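Local coordinates for protein putative NADP oxidoreductase BF3122 (Bacteroides fragilis, PDB 3D1L) that probably acts as an NADP-dependent oxidoreductase, pairing a Rossmann-type nucleotide-binding domain with a mainly helical C-terminal domain, at residues 218-222 with 223-227; 201-204 with 205-209; 48-51 with 52-56. All blocks are in the same frame, centred on the assembly; numbering follows the deposited sequence.

Contact 1: residues 218-222 with 223-227; sequences HELEP and KTAQT. With MPR (2-mercapto-propion aldehyde), chain C.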
ATOM      1  N   HIS B 218      12.756  -5.832   2.514  1.00 44.67           N
ATOM      2  CA  HIS B 218      13.857  -5.553   3.440  1.00 45.81           C
ATOM      3  C   HIS B 218      14.806  -6.759   3.493  1.00 46.63           C
ATOM      4  O   HIS B 218      16.019  -6.599   3.569  1.00 46.86           O
ATOM      5  CB  HIS B 218      13.323  -5.259   4.839  1.00 46.00           C
ATOM      6  CG  HIS B 218      12.714  -3.898   4.984  1.00 44.86           C
ATOM      7  ND1 HIS B 218      13.279  -2.913   5.760  1.00 44.25           N
ATOM      8  CD2 HIS B 218      11.584  -3.365   4.463  1.00 45.64           C
ATOM      9  CE1 HIS B 218      12.524  -1.829   5.718  1.00 45.16           C
ATOM     10  NE2 HIS B 218      11.487  -2.075   4.934  1.00 46.88           N
ATOM     11  N   GLU B 219      14.230  -7.958   3.449  0.50 47.30           N
ATOM     12  CA  GLU B 219      14.988  -9.206   3.526  0.50 48.16           C
ATOM     13  C   GLU B 219      15.430  -9.688   2.141  0.50 48.54           C
ATOM     14  O   GLU B 219      16.596 -10.004   1.932  0.50 48.64           O
ATOM     15  CB  GLU B 219      14.161 -10.290   4.235  0.50 48.03           C
ATOM     16  CG  GLU B 219      14.058 -10.134   5.759  0.50 48.66           C
ATOM     17  CD  GLU B 219      13.248  -8.916   6.203  0.50 49.62           C
ATOM     18  OE1 GLU B 219      12.261  -8.560   5.509  0.50 49.85           O
ATOM     19  OE2 GLU B 219      13.602  -8.318   7.249  0.50 49.28           O
ATOM     20  N   LEU B 220      14.492  -9.717   1.197  1.00 49.13           N
ATOM     21  CA  LEU B 220      14.725 -10.306  -0.130  1.00 49.90           C
ATOM     22  C   LEU B 220      14.854  -9.231  -1.184  1.00 50.70           C
ATOM     23  O   LEU B 220      14.213  -8.169  -1.089  1.00 51.46           O
ATOM     24  CB  LEU B 220      13.575 -11.260  -0.525  1.00 49.67           C
ATOM     25  CG  LEU B 220      13.010 -12.263   0.483  1.00 50.11           C
ATOM     26  CD1 LEU B 220      11.751 -12.934  -0.064  1.00 50.14           C
ATOM     27  CD2 LEU B 220      14.054 -13.319   0.883  1.00 50.71           C
ATOM     28  N   GLU B 221      15.679  -9.495  -2.191  1.00 51.05           N
ATOM     29  CA  GLU B 221      15.621  -8.713  -3.425  1.00 51.67           C
ATOM     30  C   GLU B 221      14.193  -8.829  -4.004  1.00 51.60           C
ATOM     31  O   GLU B 221      13.591  -9.907  -3.932  1.00 50.48           O
ATOM     32  CB  GLU B 221      16.662  -9.243  -4.419  1.00 51.63           C
ATOM     33  CG  GLU B 221      18.111  -8.799  -4.125  1.00 52.72           C
ATOM     34  CD  GLU B 221      19.086  -9.208  -5.223  1.00 54.07           C
ATOM     35  OE1 GLU B 221      18.650  -9.431  -6.372  1.00 58.45           O
ATOM     36  OE2 GLU B 221      20.301  -9.317  -4.949  1.00 58.82           O
ATOM     37  N   PRO B 222      13.629  -7.721  -4.549  1.00 51.86           N
ATOM     38  CA  PRO B 222      12.287  -7.789  -5.155  1.00 52.05           C
ATOM     39  C   PRO B 222      12.100  -8.944  -6.133  1.00 53.10           C
ATOM     40  O   PRO B 222      11.047  -9.604  -6.113  1.00 52.65           O
ATOM     41  CB  PRO B 222      12.160  -6.445  -5.877  1.00 51.92           C
ATOM     42  CG  PRO B 222      12.967  -5.525  -5.032  1.00 51.37           C
ATOM     43  CD  PRO B 222      14.176  -6.350  -4.614  1.00 51.51           C
ATOM     44  N   LYS B 223      13.117  -9.206  -6.962  1.00 53.89           N
ATOM     45  CA  LYS B 223      13.071 -10.316  -7.912  1.00 54.47           C
ATOM     46  C   LYS B 223      12.851 -11.670  -7.247  1.00 54.47           C
ATOM     47  O   LYS B 223      12.181 -12.547  -7.809  1.00 54.57           O
ATOM     48  CB  LYS B 223      14.349 -10.369  -8.753  1.00 54.79           C
ATOM     49  CG  LYS B 223      14.086 -10.018 -10.215  1.00 56.61           C
ATOM     50  CD  LYS B 223      15.350 -10.090 -11.113  1.00 56.04           C
ATOM     51  CE  LYS B 223      15.131  -9.223 -12.387  1.00 57.77           C
ATOM     52  NZ  LYS B 223      14.113  -8.086 -12.138  1.00 51.23           N
ATOM     53  N   THR B 224      13.453 -11.845  -6.070  1.00 54.33           N
ATOM     54  CA  THR B 224      13.336 -13.087  -5.293  1.00 53.89           C
ATOM     55  C   THR B 224      11.981 -13.153  -4.557  1.00 53.38           C
ATOM     56  O   THR B 224      11.427 -14.237  -4.344  1.00 53.18           O
ATOM     57  CB  THR B 224      14.533 -13.221  -4.314  1.00 53.88           C
ATOM     58  OG1 THR B 224      15.750 -13.131  -5.060  1.00 54.62           O
ATOM     59  CG2 THR B 224      14.524 -14.573  -3.579  1.00 53.13           C
ATOM     60  N   ALA B 225      11.453 -11.981  -4.215  1.00 52.64           N
ATOM     61  CA  ALA B 225      10.228 -11.831  -3.440  1.00 52.54           C
ATOM     62  C   ALA B 225       8.965 -12.034  -4.275  1.00 52.49           C
ATOM     63  O   ALA B 225       7.913 -12.363  -3.736  1.00 53.01           O
ATOM     64  CB  ALA B 225      10.206 -10.421  -2.785  1.00 52.10           C
ATOM     65  N   GLN B 226       9.068 -11.814  -5.585  1.00 52.57           N
ATOM     66  CA  GLN B 226       7.935 -11.931  -6.511  1.00 53.09           C
ATOM     67  C   GLN B 226       7.185 -13.255  -6.348  1.00 53.89           C
ATOM     68  O   GLN B 226       7.790 -14.338  -6.398  1.00 53.21           O
ATOM     69  CB  GLN B 226       8.433 -11.788  -7.953  1.00 52.76           C
ATOM     70  CG  GLN B 226       7.335 -11.605  -8.992  1.00 53.69           C
ATOM     71  CD  GLN B 226       6.604 -10.276  -8.837  1.00 53.50           C
ATOM     72  OE1 GLN B 226       7.220  -9.215  -8.896  1.00 55.81           O
ATOM     73  NE2 GLN B 226       5.300 -10.334  -8.615  1.00 48.94           N
ATOM     74  N   THR B 227       5.877 -13.151  -6.108  1.00 54.90           N
ATOM     75  CA  THR B 227       4.979 -14.307  -6.062  1.00 55.56           C
ATOM     76  C   THR B 227       3.842 -14.090  -7.079  1.00 55.70           C
ATOM     77  O   THR B 227       3.811 -13.058  -7.780  1.00 55.68           O
ATOM     78  CB  THR B 227       4.413 -14.568  -4.624  1.00 56.01           C
ATOM     79  OG1 THR B 227       3.759 -13.397  -4.123  1.00 58.47           O
ATOM     80  CG2 THR B 227       5.520 -14.967  -3.650  1.00 56.48           C
TER
HETATM   81  C1  MPR C 301      -0.087 -13.870  -3.885  0.50 54.46           C
HETATM   82  O   MPR C 301       0.689 -14.603  -4.518  0.50 54.32           O
HETATM   83  C2  MPR C 301       0.350 -12.952  -2.803  0.50 54.15           C
HETATM   84  C3  MPR C 301      -0.794 -12.155  -2.185  0.50 54.35           C
HETATM   85  S3  MPR C 301      -0.224 -10.973  -0.943  0.50 52.70           S
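Leu220 lays its side chain against Ala225, five residues further on, and so packs across the bend that joins helix 207-219 to helix 222-225. The chain can be followed outward: CB of Leu220 comes first, 4.1 Å from the methyl CB of Ala225; CG then turns beside the Leu220 backbone N (chi1 -44°), which brings CD1 across to Ala225, 3.9 Å from its CA. The branch therefore touches both backbone and methyl of one alanine, a purely apolar contact.

In the same bend the Glu221 carbonyl oxygen takes the helix-start bonds. It accepts Ala225 N at 3.0 Å and takes a weaker bond from Thr224 N. The bend is thus a helix start: Glu221 occupies the N-cap and Pro222 opens the short helix 222-225, which follows helix 207-219 in the C-terminal domain, a region probably related to the C-terminal domains of the 6-phosphogluconate dehydrogenase group. A proline fits the first turn because that position needs no N-H of its own. Pro222 O closes the far end, receiving weak bonds from Ala225 N and Gln226 N, and a hydrogen bond from ND2 of Asn186 of the second subunit.

That subunit also takes the polar ends. Lys223 NZ forms a salt bridge with its Glu194, while the amide of Gln226 meets its Asn183 and Asn186. Within the chain, Gln226 NE2 also donates to Thr227 O at 3.2 Å, a bond of 161° lying in the carbonyl plane and close to the amide plane. Beyond the helix, Thr227 has OG1 between its backbone N and carbonyl carbon (chi1 56°), and this hydroxyl gives a weak hydrogen bond to the oxygen of 2-mercapto-propion aldehyde, 3.3 Å from OG1.

Contact 2: residues 201-204 with 205-209; sequences LPFD and VMLPL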
ATOM      1  N   LEU B 201     -16.829  -4.037  -1.051  1.00 47.41           N
ATOM      2  CA  LEU B 201     -15.851  -4.461  -0.062  1.00 46.62           C
ATOM      3  C   LEU B 201     -14.916  -3.293   0.192  1.00 46.68           C
ATOM      4  O   LEU B 201     -14.591  -2.547  -0.748  1.00 45.56           O
ATOM      5  CB  LEU B 201     -15.079  -5.690  -0.547  1.00 46.58           C
ATOM      6  CG  LEU B 201     -15.829  -7.026  -0.548  1.00 46.09           C
ATOM      7  CD1 LEU B 201     -15.037  -8.080  -1.306  1.00 45.18           C
ATOM      8  CD2 LEU B 201     -16.146  -7.492   0.867  1.00 45.93           C
ATOM      9  N   PRO B 202     -14.516  -3.101   1.467  1.00 46.92           N
ATOM     10  CA  PRO B 202     -13.638  -1.983   1.796  1.00 47.23           C
ATOM     11  C   PRO B 202     -12.172  -2.256   1.405  1.00 47.53           C
ATOM     12  O   PRO B 202     -11.714  -3.410   1.416  1.00 47.37           O
ATOM     13  CB  PRO B 202     -13.790  -1.839   3.307  1.00 47.24           C
ATOM     14  CG  PRO B 202     -14.235  -3.179   3.792  1.00 47.33           C
ATOM     15  CD  PRO B 202     -14.869  -3.912   2.649  1.00 46.73           C
ATOM     16  N   PHE B 203     -11.458  -1.184   1.070  1.00 47.12           N
ATOM     17  CA  PHE B 203     -10.061  -1.281   0.687  1.00 46.64           C
ATOM     18  C   PHE B 203      -9.217  -1.872   1.809  1.00 46.52           C
ATOM     19  O   PHE B 203      -8.258  -2.590   1.555  1.00 46.15           O
ATOM     20  CB  PHE B 203      -9.522   0.093   0.283  1.00 46.19           C
ATOM     21  CG  PHE B 203      -8.023   0.171   0.303  1.00 46.01           C
ATOM     22  CD1 PHE B 203      -7.265  -0.470  -0.696  1.00 42.70           C
ATOM     23  CD2 PHE B 203      -7.360   0.836   1.351  1.00 44.85           C
ATOM     24  CE1 PHE B 203      -5.869  -0.429  -0.656  1.00 44.50           C
ATOM     25  CE2 PHE B 203      -5.949   0.895   1.393  1.00 43.90           C
ATOM     26  CZ  PHE B 203      -5.210   0.254   0.394  1.00 43.54           C
ATOM     27  N   ASP B 204      -9.609  -1.576   3.041  1.00 46.58           N
ATOM     28  CA  ASP B 204      -8.865  -1.918   4.255  1.00 47.27           C
ATOM     29  C   ASP B 204      -8.453  -3.381   4.401  1.00 46.52           C
ATOM     30  O   ASP B 204      -7.487  -3.672   5.110  1.00 46.46           O
ATOM     31  CB  ASP B 204      -9.684  -1.497   5.481  1.00 47.81           C
ATOM     32  CG  ASP B 204     -10.046  -0.020   5.454  1.00 51.95           C
ATOM     33  OD1 ASP B 204      -9.163   0.821   5.778  1.00 55.97           O
ATOM     34  OD2 ASP B 204     -11.212   0.299   5.097  1.00 54.90           O
ATOM     35  N   VAL B 205      -9.183  -4.291   3.751  1.00 45.99           N
ATOM     36  CA  VAL B 205      -8.870  -5.731   3.803  1.00 45.66           C
ATOM     37  C   VAL B 205      -7.512  -6.047   3.151  1.00 45.24           C
ATOM     38  O   VAL B 205      -6.983  -7.156   3.284  1.00 45.23           O
ATOM     39  CB  VAL B 205      -9.988  -6.631   3.145  1.00 45.91           C
ATOM     40  CG1 VAL B 205     -11.303  -6.497   3.877  1.00 45.29           C
ATOM     41  CG2 VAL B 205     -10.165  -6.345   1.629  1.00 45.34           C
HETATM   42  N   MSE B 206      -6.972  -5.059   2.444  1.00 44.72           N
HETATM   43  CA  MSE B 206      -5.730  -5.206   1.706  1.00 44.18           C
HETATM   44  C   MSE B 206      -4.517  -4.862   2.563  1.00 44.28           C
HETATM   45  O   MSE B 206      -3.412  -5.291   2.259  1.00 45.06           O
HETATM   46  CB  MSE B 206      -5.757  -4.314   0.456  1.00 43.95           C
HETATM   47  CG  MSE B 206      -6.661  -4.798  -0.679  1.00 42.46           C
HETATM   48 SE   MSE B 206      -6.149  -6.488  -1.527  0.50 43.46          SE
HETATM   49  CE  MSE B 206      -7.627  -7.516  -0.877  1.00 39.22           C
ATOM     50  N   LEU B 207      -4.726  -4.102   3.635  1.00 44.06           N
ATOM     51  CA  LEU B 207      -3.629  -3.560   4.442  1.00 44.32           C
ATOM     52  C   LEU B 207      -2.605  -4.582   4.958  1.00 44.92           C
ATOM     53  O   LEU B 207      -1.406  -4.356   4.790  1.00 45.89           O
ATOM     54  CB  LEU B 207      -4.137  -2.632   5.573  1.00 43.67           C
ATOM     55  CG  LEU B 207      -4.856  -1.345   5.130  1.00 43.03           C
ATOM     56  CD1 LEU B 207      -5.536  -0.643   6.333  1.00 42.97           C
ATOM     57  CD2 LEU B 207      -3.943  -0.381   4.353  1.00 38.07           C
ATOM     58  N   PRO B 208      -3.057  -5.690   5.588  1.00 44.73           N
ATOM     59  CA  PRO B 208      -2.143  -6.787   5.950  1.00 44.73           C
ATOM     60  C   PRO B 208      -1.225  -7.238   4.808  1.00 44.57           C
ATOM     61  O   PRO B 208      -0.031  -7.475   5.039  1.00 44.30           O
ATOM     62  CB  PRO B 208      -3.099  -7.950   6.295  1.00 44.42           C
ATOM     63  CG  PRO B 208      -4.322  -7.308   6.784  1.00 44.75           C
ATOM     64  CD  PRO B 208      -4.436  -5.964   6.043  1.00 44.74           C
ATOM     65  N   LEU B 209      -1.787  -7.366   3.602  1.00 44.12           N
ATOM     66  CA  LEU B 209      -1.033  -7.818   2.428  1.00 43.81           C
ATOM     67  C   LEU B 209      -0.074  -6.742   1.917  1.00 42.44           C
ATOM     68  O   LEU B 209       1.038  -7.038   1.476  1.00 41.16           O
ATOM     69  CB  LEU B 209      -1.997  -8.276   1.319  1.00 44.69           C
ATOM     70  CG  LEU B 209      -3.013  -9.372   1.716  1.00 45.45           C
ATOM     71  CD1 LEU B 209      -3.946  -9.705   0.564  1.00 47.08           C
ATOM     72  CD2 LEU B 209      -2.305 -10.616   2.170  1.00 46.58           C
TER
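Phe203 and the two residues Met206 and Leu207 fit together over the entry into helix 207-219, where residues 203-206 form a 3-10 turn that leads a loop into the helix. The aromatic ring is a prominent bump on this turn. With CG swung anti to the backbone N (chi1 161°), the ring reaches forward over the following turn, and its two outer corners settle on different neighbours. CE1 of Phe203 approaches CB of Met206, a selenomethionine, at 4.0 Å; CE2 meets the CD2 branch of Leu207 at 3.8 Å. Both approaches are oblique to the ring, and the Phe203 and Leu207 side chains cross at about a right angle, so the leucine branch wedges against the CE2 corner.

Leu207 is shared between two partners. While CD2 serves the ring, CD1 runs alongside Asp204, the two side chains pointing the same way, and CB and CG rest on the Asp204 carbonyl oxygen. The same oxygen accepts Leu207 N at 3.2 Å, whereas Phe203 O receives Met206 N at 2.9 Å; these i to i+3 bonds are the signature of a 3-10 turn. The helix so begun carries Leu209, which lines the pocket of a bound 2-mercapto-propion aldehyde.

The ring also packs on Tyr189 and Ala193 of helix 168-198, and Met206, whose chain bends at chi2 and chi3, reaches Leu196 of that helix. Across the dimer interface Met206 packs on Thr181 of the second subunit, Asp204 on its Arg162 and Pro202 on its Tyr164.

Val205 fits against Pro202. Its CG1 approaches Pro202 CG at 4.4 Å, and its CG2, lodged between the backbone N and carbonyl carbon of Val205 itself, presses to 3.3 Å from the Pro202 carbonyl oxygen.

Contact 3: residues 48-51 with 52-56; sequences RELA and QKVEA
Arg48 and Gln52 are joined by a regular helical bond, Gln52 N to Arg48 O at 3.0 Å and close to straight, but the regularity fades within one turn. Leu50 O receives only weak bonds, from Lys53 N and Val54 N, and the chain then bends through Glu55, whose positive phi (48°) puts it in a left-handed conformation. The turn closes with Ala56 N donating to Ala51 O at 2.8 Å, a nearly straight i to i+5 bond that also brings the methyls Ala51 CB and Ala56 CB to 4.2 Å.

Apolar side chains cover the face turned to helix 20-31 and strand 35-40. Leu50 CD1 lies 4.2 Å from Val54 CG1, while Val54 CG2 leans on the Leu50 carbonyl oxygen. Leu50 continues onto Thr23 and Ala26 of helix 20-31 and Val39 of strand 35-40; Val54 reaches Tyr30 and Ile36.

Outward, the chain of Lys53 is extended, and its CG, CD and CE pass in turn over the carbonyl oxygen of Glu49, with Lys53 CG closest, 3.4 Å from Glu49 O. Gln52 runs beside Arg48, its OE1 set against the methylenes, 3.4 Å from Arg48 CG; the second conformer of the arginine makes this pairing doubtful.

The left-handed residue and the i to i+5 bond resemble a Schellman ending. Here it leads the chain from helix 44-53 into strand 57-59, completing a right-handed beta-alpha-beta crossover from strand 35-40, as in Rossmann folds.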
ATOM      1  N   ARG B  48      -2.298  30.304   3.672  1.00 39.99           N
ATOM      2  CA  ARG B  48      -2.760  30.495   5.050  0.50 39.65           C
ATOM      3  C   ARG B  48      -2.666  29.225   5.887  1.00 39.71           C
ATOM      4  O   ARG B  48      -2.151  29.249   6.996  1.00 39.67           O
ATOM      5  CB  ARG B  48      -4.201  31.023   5.071  0.50 39.60           C
ATOM      6  CG  ARG B  48      -4.747  31.302   6.490  0.50 39.22           C
ATOM      7  CD  ARG B  48      -6.269  31.469   6.537  0.50 39.38           C
ATOM      8  NE  ARG B  48      -6.971  30.567   5.628  0.50 38.08           N
ATOM      9  CZ  ARG B  48      -7.764  30.965   4.635  0.50 39.36           C
ATOM     10  NH1 ARG B  48      -7.986  32.260   4.419  0.50 39.25           N
ATOM     11  NH2 ARG B  48      -8.352  30.064   3.857  0.50 39.82           N
ATOM     12  N   GLU B  49      -3.174  28.119   5.359  1.00 40.38           N
ATOM     13  CA  GLU B  49      -3.127  26.833   6.055  1.00 41.80           C
ATOM     14  C   GLU B  49      -1.724  26.550   6.516  1.00 40.76           C
ATOM     15  O   GLU B  49      -1.496  26.252   7.689  1.00 40.65           O
ATOM     16  CB  GLU B  49      -3.630  25.688   5.162  1.00 41.34           C
ATOM     17  CG  GLU B  49      -5.131  25.553   5.160  1.00 44.04           C
ATOM     18  CD  GLU B  49      -5.639  24.450   4.218  1.00 45.88           C
ATOM     19  OE1 GLU B  49      -6.894  24.338   4.110  1.00 50.21           O
ATOM     20  OE2 GLU B  49      -4.814  23.700   3.609  1.00 48.16           O
ATOM     21  N   LEU B  50      -0.771  26.666   5.604  1.00 40.17           N
ATOM     22  CA  LEU B  50       0.611  26.388   5.994  1.00 40.86           C
ATOM     23  C   LEU B  50       1.189  27.420   6.978  1.00 40.52           C
ATOM     24  O   LEU B  50       1.881  27.057   7.916  1.00 40.83           O
ATOM     25  CB  LEU B  50       1.539  26.192   4.775  1.00 39.86           C
ATOM     26  CG  LEU B  50       3.002  25.872   5.155  1.00 41.61           C
ATOM     27  CD1 LEU B  50       3.107  24.704   6.197  1.00 39.36           C
ATOM     28  CD2 LEU B  50       3.808  25.569   3.901  1.00 39.84           C
ATOM     29  N   ALA B  51       0.922  28.701   6.754  1.00 41.55           N
ATOM     30  CA  ALA B  51       1.480  29.754   7.622  1.00 41.63           C
ATOM     31  C   ALA B  51       1.036  29.636   9.067  1.00 41.82           C
ATOM     32  O   ALA B  51       1.799  29.920   9.998  1.00 41.50           O
ATOM     33  CB  ALA B  51       1.137  31.128   7.073  1.00 41.65           C
ATOM     34  N   GLN B  52      -0.206  29.227   9.268  1.00 42.34           N
ATOM     35  CA  GLN B  52      -0.727  29.041  10.625  1.00 42.57           C
ATOM     36  C   GLN B  52      -0.043  27.910  11.353  1.00 42.17           C
ATOM     37  O   GLN B  52       0.051  27.934  12.585  1.00 41.96           O
ATOM     38  CB  GLN B  52      -2.178  28.658  10.574  1.00 43.09           C
ATOM     39  CG  GLN B  52      -3.104  29.763  10.338  1.00 45.31           C
ATOM     40  CD  GLN B  52      -4.513  29.237  10.319  1.00 48.31           C
ATOM     41  OE1 GLN B  52      -5.273  29.518   9.393  1.00 48.15           O
ATOM     42  NE2 GLN B  52      -4.859  28.421  11.332  1.00 48.87           N
ATOM     43  N   LYS B  53       0.383  26.889  10.603  1.00 41.47           N
ATOM     44  CA  LYS B  53       1.009  25.726  11.211  1.00 40.66           C
ATOM     45  C   LYS B  53       2.409  26.051  11.741  1.00 40.32           C
ATOM     46  O   LYS B  53       2.879  25.424  12.687  1.00 40.14           O
ATOM     47  CB  LYS B  53       1.060  24.558  10.220  1.00 41.29           C
ATOM     48  CG  LYS B  53      -0.315  23.932   9.934  1.00 41.33           C
ATOM     49  CD  LYS B  53      -0.289  23.106   8.648  1.00 43.77           C
ATOM     50  CE  LYS B  53      -1.674  22.561   8.267  1.00 43.86           C
ATOM     51  NZ  LYS B  53      -1.549  21.775   6.981  1.00 47.01           N
ATOM     52  N   VAL B  54       3.065  27.038  11.141  1.00 39.58           N
ATOM     53  CA  VAL B  54       4.480  27.272  11.396  1.00 39.53           C
ATOM     54  C   VAL B  54       4.689  28.699  11.840  1.00 39.79           C
ATOM     55  O   VAL B  54       5.816  29.238  11.757  1.00 39.53           O
ATOM     56  CB  VAL B  54       5.361  26.979  10.152  1.00 39.28           C
ATOM     57  CG1 VAL B  54       5.276  25.483   9.762  1.00 40.82           C
ATOM     58  CG2 VAL B  54       4.962  27.875   8.976  1.00 39.58           C
ATOM     59  N   GLU B  55       3.585  29.291  12.305  1.00 39.72           N
ATOM     60  CA  GLU B  55       3.531  30.652  12.835  1.00 39.99           C
ATOM     61  C   GLU B  55       4.204  31.684  11.955  1.00 40.08           C
ATOM     62  O   GLU B  55       5.012  32.458  12.448  1.00 40.83           O
ATOM     63  CB  GLU B  55       4.105  30.697  14.273  1.00 39.91           C
ATOM     64  CG  GLU B  55       3.267  29.878  15.244  1.00 38.37           C
ATOM     65  CD  GLU B  55       3.848  29.823  16.625  1.00 40.45           C
ATOM     66  OE1 GLU B  55       4.753  28.984  16.874  1.00 39.98           O
ATOM     67  OE2 GLU B  55       3.370  30.601  17.478  1.00 41.19           O
ATOM     68  N   ALA B  56       3.839  31.709  10.674  1.00 40.85           N
ATOM     69  CA  ALA B  56       4.481  32.561   9.651  1.00 41.24           C
ATOM     70  C   ALA B  56       3.505  33.545   9.067  1.00 41.40           C
ATOM     71  O   ALA B  56       2.302  33.307   9.124  1.00 42.11           O
ATOM     72  CB  ALA B  56       5.014  31.679   8.501  1.00 40.75           C
TER

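Followed from the N terminus, the three contacts come in series, each closing a short local turn, and none nests in or crosses another. Contact 3 comes first and finishes a helix of the Rossmann-type domain, passing the chain on to the edge strand 57-59. Contacts 2 and 1 belong to the C-terminal domain, where they bracket helix 207-219: residues 201-209 start it, and residues 218-227 lead out of it into helix 222-225. Their centres are 22 Å apart, both touch the second subunit, and each supplies a residue, Leu209 and Thr227, to one ligand pocket. Contact 3 stands about 42 Å from contact 1, centre to centre, across the chain's middle.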